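Local coordinates for actin depolymerization factor 2 (Plasmodium berghei, PDB 2XFA), which probably binds actin and helps to turn over actin filaments in the malaria parasite, at residues A[91-100]-A[123-134]. Sequence-based numbering, arbitrary orientation.
Sequences RIYFIFWSPG and GIFKSLEITCDI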
ATOM      1  N   ARG A  91      -5.378   6.578  -9.974  1.00 48.30           N
ATOM      2  CA  ARG A  91      -4.027   6.981  -9.541  1.00 38.79           C
ATOM      3  C   ARG A  91      -3.425   5.898  -8.656  1.00 41.65           C
ATOM      4  O   ARG A  91      -4.108   5.337  -7.798  1.00 44.14           O
ATOM      5  CB  ARG A  91      -4.064   8.285  -8.737  1.00 38.72           C
ATOM      6  CG  ARG A  91      -4.563   9.532  -9.500  1.00 53.40           C
ATOM      7  CD  ARG A  91      -4.313   9.384 -10.979  1.00 62.84           C
ATOM      8  NE  ARG A  91      -4.198  10.669 -11.667  1.00 80.01           N
ATOM      9  CZ  ARG A  91      -4.040  10.798 -12.981  1.00 82.82           C
ATOM     10  NH1 ARG A  91      -3.993   9.720 -13.754  1.00 80.91           N
ATOM     11  NH2 ARG A  91      -3.936  12.003 -13.524  1.00 95.44           N
ATOM     12  N   ILE A  92      -2.142   5.620  -8.830  1.00 36.21           N
ATOM     13  CA  ILE A  92      -1.514   4.580  -8.034  1.00 37.50           C
ATOM     14  C   ILE A  92      -0.892   5.176  -6.789  1.00 33.17           C
ATOM     15  O   ILE A  92      -0.010   6.021  -6.878  1.00 38.30           O
ATOM     16  CB  ILE A  92      -0.454   3.818  -8.819  1.00 42.95           C
ATOM     17  CG1 ILE A  92      -1.095   3.079  -9.994  1.00 44.11           C
ATOM     18  CG2 ILE A  92       0.235   2.813  -7.905  1.00 48.87           C
ATOM     19  CD1 ILE A  92      -0.069   2.590 -10.999  1.00 41.89           C
ATOM     20  N   TYR A  93      -1.387   4.770  -5.625  1.00 29.39           N
ATOM     21  CA  TYR A  93      -0.825   5.238  -4.360  1.00 26.93           C
ATOM     22  C   TYR A  93       0.013   4.125  -3.761  1.00 28.15           C
ATOM     23  O   TYR A  93      -0.357   2.966  -3.843  1.00 32.57           O
ATOM     24  CB  TYR A  93      -1.938   5.616  -3.382  1.00 39.76           C
ATOM     25  CG  TYR A  93      -2.510   6.976  -3.668  1.00 39.36           C
ATOM     26  CD1 TYR A  93      -2.156   8.081  -2.894  1.00 42.52           C
ATOM     27  CD2 TYR A  93      -3.347   7.177  -4.756  1.00 43.38           C
ATOM     28  CE1 TYR A  93      -2.668   9.347  -3.175  1.00 42.59           C
ATOM     29  CE2 TYR A  93      -3.856   8.438  -5.050  1.00 41.29           C
ATOM     30  CZ  TYR A  93      -3.520   9.515  -4.259  1.00 42.83           C
ATOM     31  OH  TYR A  93      -4.036  10.758  -4.561  1.00 54.78           O
ATOM     32  N   PHE A  94       1.116   4.486  -3.127  1.00 26.71           N
ATOM     33  CA  PHE A  94       1.906   3.525  -2.381  1.00 26.50           C
ATOM     34  C   PHE A  94       1.799   3.953  -0.917  1.00 27.34           C
ATOM     35  O   PHE A  94       2.011   5.113  -0.600  1.00 29.65           O
ATOM     36  CB  PHE A  94       3.366   3.561  -2.825  1.00 30.43           C
ATOM     37  CG  PHE A  94       4.247   2.628  -2.062  1.00 36.59           C
ATOM     38  CD1 PHE A  94       4.519   1.362  -2.553  1.00 37.46           C
ATOM     39  CD2 PHE A  94       4.785   3.000  -0.842  1.00 42.42           C
ATOM     40  CE1 PHE A  94       5.342   0.481  -1.852  1.00 36.75           C
ATOM     41  CE2 PHE A  94       5.605   2.122  -0.123  1.00 40.46           C
ATOM     42  CZ  PHE A  94       5.883   0.864  -0.627  1.00 32.66           C
ATOM     43  N   ILE A  95       1.441   3.031  -0.032  1.00 26.04           N
ATOM     44  CA  ILE A  95       1.201   3.414   1.352  1.00 33.88           C
ATOM     45  C   ILE A  95       2.048   2.549   2.248  1.00 36.83           C
ATOM     46  O   ILE A  95       2.035   1.330   2.138  1.00 33.81           O
ATOM     47  CB  ILE A  95      -0.276   3.213   1.728  1.00 32.99           C
ATOM     48  CG1 ILE A  95      -1.162   4.036   0.794  1.00 33.66           C
ATOM     49  CG2 ILE A  95      -0.524   3.539   3.215  1.00 41.86           C
ATOM     50  CD1 ILE A  95      -2.598   3.501   0.714  1.00 36.99           C
ATOM     51  N   PHE A  96       2.808   3.193   3.112  1.00 35.39           N
ATOM     52  CA  PHE A  96       3.572   2.483   4.108  1.00 26.25           C
ATOM     53  C   PHE A  96       2.811   2.619   5.428  1.00 28.45           C
ATOM     54  O   PHE A  96       2.791   3.690   6.061  1.00 30.35           O
ATOM     55  CB  PHE A  96       4.990   3.043   4.205  1.00 25.51           C
ATOM     56  CG  PHE A  96       5.817   2.462   5.328  1.00 32.73           C
ATOM     57  CD1 PHE A  96       5.557   1.182   5.833  1.00 32.19           C
ATOM     58  CD2 PHE A  96       6.869   3.189   5.864  1.00 33.73           C
ATOM     59  CE1 PHE A  96       6.328   0.668   6.865  1.00 34.77           C
ATOM     60  CE2 PHE A  96       7.642   2.680   6.900  1.00 42.37           C
ATOM     61  CZ  PHE A  96       7.387   1.426   7.399  1.00 38.90           C
ATOM     62  N   TRP A  97       2.164   1.524   5.806  1.00 26.45           N
ATOM     63  CA  TRP A  97       1.442   1.418   7.086  1.00 28.64           C
ATOM     64  C   TRP A  97       2.419   1.006   8.163  1.00 31.64           C
ATOM     65  O   TRP A  97       2.993  -0.095   8.119  1.00 28.04           O
ATOM     66  CB  TRP A  97       0.365   0.366   6.965  1.00 23.32           C
ATOM     67  CG  TRP A  97      -0.368   0.013   8.254  1.00 25.43           C
ATOM     68  CD1 TRP A  97      -0.492  -1.238   8.789  1.00 24.10           C
ATOM     69  CD2 TRP A  97      -1.081   0.894   9.141  1.00 29.33           C
ATOM     70  NE1 TRP A  97      -1.255  -1.198   9.954  1.00 25.47           N
ATOM     71  CE2 TRP A  97      -1.614   0.095  10.200  1.00 31.52           C
ATOM     72  CE3 TRP A  97      -1.336   2.262   9.143  1.00 27.58           C
ATOM     73  CZ2 TRP A  97      -2.380   0.633  11.249  1.00 28.56           C
ATOM     74  CZ3 TRP A  97      -2.078   2.802  10.189  1.00 29.48           C
ATOM     75  CH2 TRP A  97      -2.588   1.986  11.231  1.00 35.81           C
ATOM     76  N   SER A  98       2.635   1.912   9.102  1.00 31.40           N
ATOM     77  CA  SER A  98       3.581   1.685  10.166  1.00 32.75           C
ATOM     78  C   SER A  98       2.996   2.117  11.505  1.00 34.21           C
ATOM     79  O   SER A  98       3.255   3.229  11.962  1.00 35.68           O
ATOM     80  CB  SER A  98       4.879   2.460   9.886  1.00 41.29           C
ATOM     81  OG  SER A  98       5.876   2.152  10.845  1.00 45.25           O
ATOM     82  N   PRO A  99       2.207   1.234  12.146  1.00 38.48           N
ATOM     83  CA  PRO A  99       1.511   1.609  13.388  1.00 32.32           C
ATOM     84  C   PRO A  99       2.419   1.596  14.601  1.00 40.00           C
ATOM     85  O   PRO A  99       3.455   0.925  14.618  1.00 40.40           O
ATOM     86  CB  PRO A  99       0.412   0.533  13.537  1.00 31.38           C
ATOM     87  CG  PRO A  99       0.949  -0.659  12.876  1.00 31.85           C
ATOM     88  CD  PRO A  99       1.894  -0.146  11.732  1.00 34.18           C
ATOM     89  N   GLY A 100       2.008   2.336  15.621  1.00 43.18           N
ATOM     90  CA  GLY A 100       2.797   2.501  16.825  1.00 46.46           C
ATOM     91  C   GLY A 100       3.011   1.246  17.644  1.00 53.58           C
ATOM     92  O   GLY A 100       4.036   1.131  18.320  1.00 61.38           O
ATOM     93  N   GLY A 123       5.629   4.503 -11.900  1.00 41.82           N
ATOM     94  CA  GLY A 123       4.244   4.902 -12.069  1.00 40.37           C
ATOM     95  C   GLY A 123       3.459   5.287 -10.810  1.00 41.98           C
ATOM     96  O   GLY A 123       2.278   5.622 -10.896  1.00 40.65           O
ATOM     97  N   ILE A 124       4.101   5.300  -9.648  1.00 43.34           N
ATOM     98  CA  ILE A 124       3.422   5.765  -8.425  1.00 35.58           C
ATOM     99  C   ILE A 124       3.024   7.240  -8.468  1.00 37.59           C
ATOM    100  O   ILE A 124       3.853   8.131  -8.696  1.00 36.88           O
ATOM    101  CB  ILE A 124       4.278   5.557  -7.171  1.00 38.66           C
ATOM    102  CG1 ILE A 124       4.575   4.072  -6.980  1.00 28.63           C
ATOM    103  CG2 ILE A 124       3.577   6.135  -5.925  1.00 35.79           C
ATOM    104  CD1 ILE A 124       5.568   3.820  -5.861  1.00 38.67           C
ATOM    105  N   PHE A 125       1.743   7.493  -8.225  1.00 31.32           N
ATOM    106  CA  PHE A 125       1.211   8.849  -8.188  1.00 30.50           C
ATOM    107  C   PHE A 125       1.617   9.530  -6.895  1.00 36.14           C
ATOM    108  O   PHE A 125       1.997  10.689  -6.895  1.00 39.66           O
ATOM    109  CB  PHE A 125      -0.305   8.835  -8.328  1.00 42.61           C
ATOM    110  CG  PHE A 125      -0.908  10.189  -8.439  1.00 43.22           C
ATOM    111  CD1 PHE A 125      -1.042  10.798  -9.679  1.00 41.54           C
ATOM    112  CD2 PHE A 125      -1.349  10.858  -7.315  1.00 53.96           C
ATOM    113  CE1 PHE A 125      -1.586  12.047  -9.798  1.00 46.05           C
ATOM    114  CE2 PHE A 125      -1.902  12.118  -7.427  1.00 64.81           C
ATOM    115  CZ  PHE A 125      -2.014  12.717  -8.674  1.00 61.04           C
ATOM    116  N   LYS A 126       1.553   8.811  -5.783  1.00 42.62           N
ATOM    117  CA  LYS A 126       2.016   9.379  -4.523  1.00 42.37           C
ATOM    118  C   LYS A 126       2.387   8.294  -3.531  1.00 31.72           C
ATOM    119  O   LYS A 126       1.722   7.261  -3.435  1.00 30.50           O
ATOM    120  CB  LYS A 126       0.961  10.298  -3.913  1.00 50.43           C
ATOM    121  CG  LYS A 126       1.507  11.171  -2.818  1.00 60.42           C
ATOM    122  CD  LYS A 126       0.591  12.343  -2.580  1.00 74.97           C
ATOM    123  CE  LYS A 126       1.258  13.410  -1.745  1.00 80.27           C
ATOM    124  NZ  LYS A 126       0.288  14.479  -1.371  1.00 89.84           N
ATOM    125  N   SER A 127       3.472   8.532  -2.811  1.00 33.28           N
ATOM    126  CA  SER A 127       3.909   7.615  -1.773  1.00 39.80           C
ATOM    127  C   SER A 127       3.576   8.242  -0.415  1.00 44.73           C
ATOM    128  O   SER A 127       3.826   9.434  -0.206  1.00 38.73           O
ATOM    129  CB  SER A 127       5.404   7.379  -1.906  1.00 40.61           C
ATOM    130  OG  SER A 127       5.828   6.486  -0.898  1.00 56.01           O
ATOM    131  N   LEU A 128       3.000   7.449   0.489  1.00 43.45           N
ATOM    132  CA  LEU A 128       2.491   7.952   1.769  1.00 49.28           C
ATOM    133  C   LEU A 128       3.003   7.122   2.928  1.00 39.06           C
ATOM    134  O   LEU A 128       3.176   5.932   2.809  1.00 32.68           O
ATOM    135  CB  LEU A 128       0.961   7.847   1.809  1.00 47.11           C
ATOM    136  CG  LEU A 128       0.150   8.492   0.689  1.00 43.30           C
ATOM    137  CD1 LEU A 128      -1.335   8.249   0.870  1.00 44.07           C
ATOM    138  CD2 LEU A 128       0.448   9.963   0.693  1.00 37.20           C
ATOM    139  N   GLU A 129       3.209   7.758   4.064  1.00 34.94           N
ATOM    140  CA  GLU A 129       3.480   7.031   5.279  1.00 46.85           C
ATOM    141  C   GLU A 129       2.389   7.399   6.278  1.00 39.76           C
ATOM    142  O   GLU A 129       2.128   8.596   6.510  1.00 35.71           O
ATOM    143  CB  GLU A 129       4.865   7.374   5.828  1.00 52.67           C
ATOM    144  CG  GLU A 129       5.251   6.578   7.092  1.00 57.18           C
ATOM    145  CD  GLU A 129       6.611   6.996   7.654  1.00 81.48           C
ATOM    146  OE1 GLU A 129       7.603   7.009   6.887  1.00 90.91           O
ATOM    147  OE2 GLU A 129       6.686   7.316   8.861  1.00 89.11           O
ATOM    148  N   ILE A 130       1.755   6.365   6.823  1.00 39.85           N
ATOM    149  CA  ILE A 130       0.709   6.495   7.835  1.00 36.89           C
ATOM    150  C   ILE A 130       1.083   5.709   9.099  1.00 32.04           C
ATOM    151  O   ILE A 130       1.347   4.513   9.065  1.00 29.57           O
ATOM    152  CB  ILE A 130      -0.638   5.977   7.315  1.00 45.08           C
ATOM    153  CG1 ILE A 130      -1.053   6.747   6.063  1.00 60.99           C
ATOM    154  CG2 ILE A 130      -1.714   6.112   8.392  1.00 44.16           C
ATOM    155  CD1 ILE A 130      -2.425   6.355   5.541  1.00 57.79           C
ATOM    156  N   THR A 131       1.077   6.401  10.228  1.00 42.70           N
ATOM    157  CA  THR A 131       1.554   5.829  11.468  1.00 37.02           C
ATOM    158  C   THR A 131       0.523   6.034  12.596  1.00 44.46           C
ATOM    159  O   THR A 131       0.826   5.859  13.773  1.00 46.69           O
ATOM    160  CB  THR A 131       2.871   6.512  11.847  1.00 50.34           C
ATOM    161  OG1 THR A 131       3.421   5.901  13.020  1.00 76.17           O
ATOM    162  CG2 THR A 131       2.640   8.009  12.074  1.00 45.18           C
ATOM    163  N   CYS A 132      -0.694   6.420  12.237  1.00 36.18           N
ATOM    164  CA  CYS A 132      -1.718   6.689  13.244  1.00 46.23           C
ATOM    165  C   CYS A 132      -2.198   5.374  13.874  1.00 43.64           C
ATOM    166  O   CYS A 132      -1.605   4.312  13.643  1.00 42.91           O
ATOM    167  CB  CYS A 132      -2.889   7.467  12.629  1.00 46.63           C
ATOM    168  SG  CYS A 132      -3.645   6.637  11.202  1.00 47.43           S
ATOM    169  N   ASP A 133      -3.233   5.450  14.704  1.00 40.40           N
ATOM    170  CA  ASP A 133      -3.880   4.237  15.213  1.00 35.27           C
ATOM    171  C   ASP A 133      -4.791   3.678  14.124  1.00 38.48           C
ATOM    172  O   ASP A 133      -5.359   4.438  13.319  1.00 38.27           O
ATOM    173  CB  ASP A 133      -4.709   4.525  16.482  1.00 35.95           C
ATOM    174  CG  ASP A 133      -5.204   3.232  17.151  1.00 50.13           C
ATOM    175  OD1 ASP A 133      -6.318   2.770  16.825  1.00 52.10           O
ATOM    176  OD2 ASP A 133      -4.454   2.659  17.966  1.00 46.05           O
ATOM    177  N   ILE A 134      -4.966   2.357  14.116  1.00 37.60           N
ATOM    178  CA  ILE A 134      -5.842   1.718  13.149  1.00 25.66           C
ATOM    179  C   ILE A 134      -7.235   2.384  13.095  1.00 29.70           C
ATOM    180  O   ILE A 134      -7.843   2.404  12.032  1.00 40.20           O
ATOM    181  CB  ILE A 134      -6.038   0.222  13.423  1.00 36.86           C
ATOM    182  CG1 ILE A 134      -6.831  -0.406  12.283  1.00 39.33           C
ATOM    183  CG2 ILE A 134      -6.831  -0.002  14.725  1.00 37.85           C
ATOM    184  CD1 ILE A 134      -6.103  -0.409  10.981  1.00 39.01           C
TER
HETATM  185  O   HOH W   1      -0.489   6.775 -10.914  1.00 46.38           O
HETATM  186  O   HOH W   2       7.661   5.001   9.935  1.00 56.24           O
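With chi1 of Phe-125 at -174°, its CG stands opposite the backbone N and the ring swings across to Arg-91, whose CG, set beside its own backbone N and anti to the carbonyl carbon (chi1 -63°), lies over the ring centre in a CH-pi contact 3.8 Å from the Phe-125 centroid. This pair opens a parallel beta pairing that closes the beta-alpha-beta crossover of the ADF/cofilin fold: strand 89-97, helix 104-118, then 126-130, the edge strand of the mixed sheet within the chain. As in parallel strands generally, alternate residues of the central part, Phe-94 and Phe-96, use both N-H and C=O toward the same partner strand, each bonding the two residues that flank its neighbour across: Phe-94 N donates to Lys-126 O (2.9 Å) and Phe-94 O accepts from Leu-128 N, and Phe-96 repeats the pattern with Leu-128 O and Ile-130 N. At the start, Ile-92 O takes a short bond from Phe-125 N (2.7 Å) and a weak one from Lys-126 N, while a water links Ile-92 N to Gly-123 O.

The two faces of the pairing meet different helices. Phe-94 and Phe-96 pack against the crossover helix 104-118; Phe-94 CB also touches Ile-124 CD1, and the Phe-96 and Glu-129 side chains lie side by side, pointing the same way, with CD2 against CG. On the other face Leu-128 and Ile-130 reach helix 137-146, with Leu-128 CD1 meeting Tyr-93 CD1 at 3.9 Å. Trp-97 extends this layer: Ile-130 CG2 abuts the indole edge in its plane, 3.8 Å from Trp-97 CZ3, and Ile-134 N lies at the same rim, while Pro-99 CD sits above one face and Lys-68 O accepts the NE1 hydrogen. One residue past the end of strand 89-97, Ser-98 N still donates to Ile-130 O, and Thr-131 OG1 then donates to Ser-98 O over 2.9 Å, with a C=O...OG1 angle of 171°.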